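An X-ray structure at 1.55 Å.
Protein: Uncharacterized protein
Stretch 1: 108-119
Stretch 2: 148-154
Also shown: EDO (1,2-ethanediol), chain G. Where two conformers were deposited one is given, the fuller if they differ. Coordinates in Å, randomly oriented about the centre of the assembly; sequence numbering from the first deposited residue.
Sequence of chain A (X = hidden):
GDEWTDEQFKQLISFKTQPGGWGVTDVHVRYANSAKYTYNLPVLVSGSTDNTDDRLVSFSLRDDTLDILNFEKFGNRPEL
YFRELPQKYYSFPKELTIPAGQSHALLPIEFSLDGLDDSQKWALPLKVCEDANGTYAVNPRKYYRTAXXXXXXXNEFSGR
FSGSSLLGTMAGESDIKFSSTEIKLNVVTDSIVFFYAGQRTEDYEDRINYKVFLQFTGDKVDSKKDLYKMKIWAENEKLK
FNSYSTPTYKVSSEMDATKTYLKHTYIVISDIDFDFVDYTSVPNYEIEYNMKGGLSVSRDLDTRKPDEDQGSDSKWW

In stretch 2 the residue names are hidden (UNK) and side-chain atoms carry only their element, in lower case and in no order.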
# COMPACT_ATOMS: atom_id res chain seq x y z
N PRO A 108 4.85 0.71 20.34
CA PRO A 108 4.39 1.77 19.42
C PRO A 108 5.46 2.07 18.38
O PRO A 108 6.61 2.38 18.71
CB PRO A 108 4.11 2.96 20.34
CG PRO A 108 4.89 2.67 21.66
CD PRO A 108 5.43 1.25 21.59
N ILE A 109 5.07 1.93 17.10
CA ILE A 109 5.97 2.22 15.98
C ILE A 109 5.47 3.48 15.29
O ILE A 109 4.39 3.46 14.71
CB ILE A 109 6.10 1.05 14.98
CG1 ILE A 109 6.54 -0.25 15.72
CG2 ILE A 109 7.10 1.42 13.87
CD1 ILE A 109 5.78 -1.42 15.40
N GLU A 110 6.28 4.55 15.34
CA GLU A 110 5.91 5.80 14.68
C GLU A 110 6.40 5.79 13.26
O GLU A 110 7.61 5.76 13.03
CB GLU A 110 6.47 7.01 15.43
CG GLU A 110 5.82 7.19 16.80
CD GLU A 110 6.25 8.40 17.61
OE1 GLU A 110 7.18 9.12 17.17
OE2 GLU A 110 5.66 8.64 18.69
N PHE A 111 5.49 5.72 12.30
CA PHE A 111 5.85 5.79 10.89
C PHE A 111 5.81 7.24 10.43
O PHE A 111 4.85 7.97 10.78
CB PHE A 111 4.87 4.97 10.05
CG PHE A 111 5.07 3.48 10.25
CD1 PHE A 111 6.11 2.81 9.60
CD2 PHE A 111 4.27 2.76 11.13
CE1 PHE A 111 6.28 1.43 9.75
CE2 PHE A 111 4.45 1.38 11.30
CZ PHE A 111 5.47 0.73 10.62
N SER A 112 6.81 7.66 9.64
CA SER A 112 6.91 9.00 9.05
C SER A 112 7.27 8.78 7.61
O SER A 112 8.45 8.59 7.29
CB SER A 112 7.95 9.84 9.80
OG SER A 112 7.55 10.05 11.14
N LEU A 113 6.25 8.66 6.73
CA LEU A 113 6.48 8.21 5.36
C LEU A 113 6.48 9.25 4.26
O LEU A 113 6.43 8.85 3.09
CB LEU A 113 5.42 7.14 5.03
CG LEU A 113 5.23 6.02 6.12
CD1 LEU A 113 4.22 5.01 5.65
CD2 LEU A 113 6.56 5.29 6.43
N ASP A 114 6.62 10.54 4.59
CA ASP A 114 6.70 11.57 3.55
C ASP A 114 7.81 11.24 2.57
O ASP A 114 8.91 10.86 2.98
CB ASP A 114 6.93 12.96 4.17
CG ASP A 114 5.78 13.40 5.04
OD1 ASP A 114 5.34 12.60 5.91
OD2 ASP A 114 5.38 14.57 4.94
N GLY A 115 7.47 11.27 1.29
CA GLY A 115 8.46 10.98 0.26
C GLY A 115 8.72 9.51 -0.02
O GLY A 115 9.50 9.21 -0.92
N LEU A 116 8.05 8.57 0.71
CA LEU A 116 8.25 7.14 0.48
C LEU A 116 7.84 6.79 -0.94
O LEU A 116 6.79 7.24 -1.39
CB LEU A 116 7.43 6.31 1.48
CG LEU A 116 7.67 4.79 1.42
CD1 LEU A 116 9.09 4.42 1.84
CD2 LEU A 116 6.65 4.05 2.30
N ASP A 117 8.68 6.02 -1.65
CA ASP A 117 8.38 5.59 -3.03
C ASP A 117 7.35 4.47 -3.00
O ASP A 117 7.68 3.33 -2.72
CB ASP A 117 9.67 5.11 -3.73
CG ASP A 117 9.49 4.68 -5.18
OD1 ASP A 117 8.32 4.63 -5.67
OD2 ASP A 117 10.50 4.37 -5.83
N ASP A 118 6.10 4.78 -3.36
CA ASP A 118 5.03 3.79 -3.30
C ASP A 118 5.01 2.84 -4.48
O ASP A 118 4.10 2.01 -4.57
CB ASP A 118 3.67 4.51 -3.14
CG ASP A 118 2.58 3.69 -2.45
OD1 ASP A 118 2.92 2.81 -1.61
OD2 ASP A 118 1.39 3.97 -2.68
N SER A 119 6.03 2.88 -5.36
CA SER A 119 6.11 1.88 -6.42
C SER A 119 6.80 0.58 -5.90
O SER A 119 6.81 -0.45 -6.59
CB SER A 119 6.86 2.41 -7.64
OG SER A 119 8.25 2.54 -7.37
N UNK A 148 6.25 -8.85 10.65
CA UNK A 148 6.72 -8.11 9.48
C UNK A 148 5.63 -7.12 9.12
O UNK A 148 4.53 -7.54 8.77
c UNK A 148 7.10 -9.00 8.29
c UNK A 148 8.15 -10.02 8.69
c UNK A 148 7.60 -8.12 7.13
N UNK A 149 5.93 -5.81 9.19
CA UNK A 149 4.92 -4.79 8.95
C UNK A 149 5.12 -4.15 7.60
O UNK A 149 6.23 -3.72 7.29
c UNK A 149 4.94 -4.21 11.49
c UNK A 149 4.96 -3.71 10.04
c UNK A 149 3.62 -4.99 11.77
c UNK A 149 5.04 -3.01 12.43
N UNK A 150 4.03 -4.06 6.82
CA UNK A 150 4.04 -3.45 5.48
C UNK A 150 3.24 -2.16 5.50
O UNK A 150 2.01 -2.24 5.62
n UNK A 150 3.06 -2.29 -1.05
n UNK A 150 3.31 -3.32 0.98
c UNK A 150 2.79 -3.29 -0.24
c UNK A 150 4.06 -4.28 3.08
c UNK A 150 3.07 -4.37 1.96
c UNK A 150 3.43 -4.42 4.46
n UNK A 150 2.00 -4.27 -0.65
N UNK A 151 3.86 -0.95 5.37
CA UNK A 151 3.03 0.26 5.33
C UNK A 151 2.26 0.36 4.00
O UNK A 151 2.83 0.12 2.91
c UNK A 151 5.36 0.85 5.03
c UNK A 151 5.31 -0.64 5.24
c UNK A 151 4.02 1.42 5.46
N UNK A 152 0.96 0.69 4.10
CA UNK A 152 0.07 0.89 2.95
C UNK A 152 -0.35 2.35 2.98
O UNK A 152 -1.14 2.71 3.86
c UNK A 152 -2.15 0.16 1.85
c UNK A 152 0.16 -2.04 1.90
c UNK A 152 -0.74 -1.55 3.10
c UNK A 152 -1.16 -0.07 3.02
N UNK A 153 0.17 3.17 2.08
CA UNK A 153 -0.22 4.57 2.05
C UNK A 153 -1.62 4.72 1.44
O UNK A 153 -1.97 3.95 0.52
c UNK A 153 0.77 5.36 1.19
c UNK A 153 1.99 6.73 2.91
c UNK A 153 2.12 5.66 1.83
c UNK A 153 3.11 6.04 0.74
N UNK A 154 -2.38 5.72 1.90
CA UNK A 154 -3.65 6.00 1.25
C UNK A 154 -3.94 7.48 1.32
O UNK A 154 -3.41 8.17 2.20
c UNK A 154 -4.83 5.18 1.82
c UNK A 154 -5.29 5.54 3.21
c UNK A 154 -5.05 5.36 5.62
c UNK A 154 -6.95 6.49 4.71
c UNK A 154 -6.23 6.05 5.81
c UNK A 154 -4.57 5.12 4.33
c UNK A 154 -6.48 6.24 3.42
C1 EDO G . 10.97 10.68 7.01
O1 EDO G . 12.30 10.82 6.48
C2 EDO G . 9.94 10.69 5.89
O2 EDO G . 10.40 11.58 4.87
O HOH W 1 -0.76 2.71 -1.65
O HOH W 2 1.84 1.63 0.27

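Position 148 carries three side-chain carbons, the first bearing the other two, and touches nothing on stretch 1. This fork directly at CB is valine, Val148, whose beta-branched shape suits an extended backbone.

Position 149 has four carbons forked at the second, and its CA-to-CB bond points toward stretch 1. One end carbon packs against Ile109 and the edge of the Phe111 ring. The pattern is leucine. CD1 of Leu149 lies 3.4 Å from CD1 of Ile109 and 4.2 Å from CZ of Phe111, near the ring plane. A branched, wholly apolar chain suits this buried place between aliphatic and aromatic neighbours.

At position 150 three carbons lead to a nitrogen, then to a carbon holding two more nitrogens, a guanidinium group. The CA-to-CB bond points away from stretch 1; the chain's end comes nearer without making contact. This is Arg150, whose closest atom, NH2, stays 5.1 Å from OD1 of Asp118. The partly exposed site spares the charge full burial.

Position 151 shows three carbons closing a ring onto the backbone nitrogen, packed against Leu113 and Leu116. Only proline does this. CB of Pro151 lies 3.6 Å from CD1 of Leu113, and its CG 4.4 Å from CD2 of Leu116. The compact ring offers both leucines an apolar surface; its nitrogen has no hydrogen to donate.

Position 152 has four carbons forked at the first, one arm two carbons long, pointing away from stretch 1 and touching none of it. This is isoleucine, Ile152, beta-branched and so suited to an extended strand.

Position 153 again has four carbons forked at the second, reaching Leu113, Leu116 and Asp118: leucine. Leu153 has the largest area covered by stretch 1, and its fork spreads two methyls: CD2 lies 3.9 Å from CD1 of Leu113, while CD1 sits 4.4 Å from CD2 of Leu116 and 4.0 Å from OD1 of Asp118.

Position 154 bears one carbon followed by a six-carbon ring, pointing away and untouched by stretch 1: phenylalanine. The apolar ring of Phe154 suits its buried site.

The contact follows strand alternation, with Leu149, Pro151 and Leu153 turned toward stretch 1. No direct hydrogen bond joins the stretches; six of the seven closest contacts are between apolar side chains. In the type II turn from Leu113 to Leu116, closed by Leu116 N to Leu113 O at 2.9 Å, both leucines point toward stretch 2. Water adds a polar margin: water 2 lies 2.5 Å from Asp118 OD1 and accepts from Leu153 N at 2.9 Å; water 1 lies 2.7 Å from Asp118 OD2 and 2.8 Å from Leu153 O.

Stretch 2 148-154: VLRPILF
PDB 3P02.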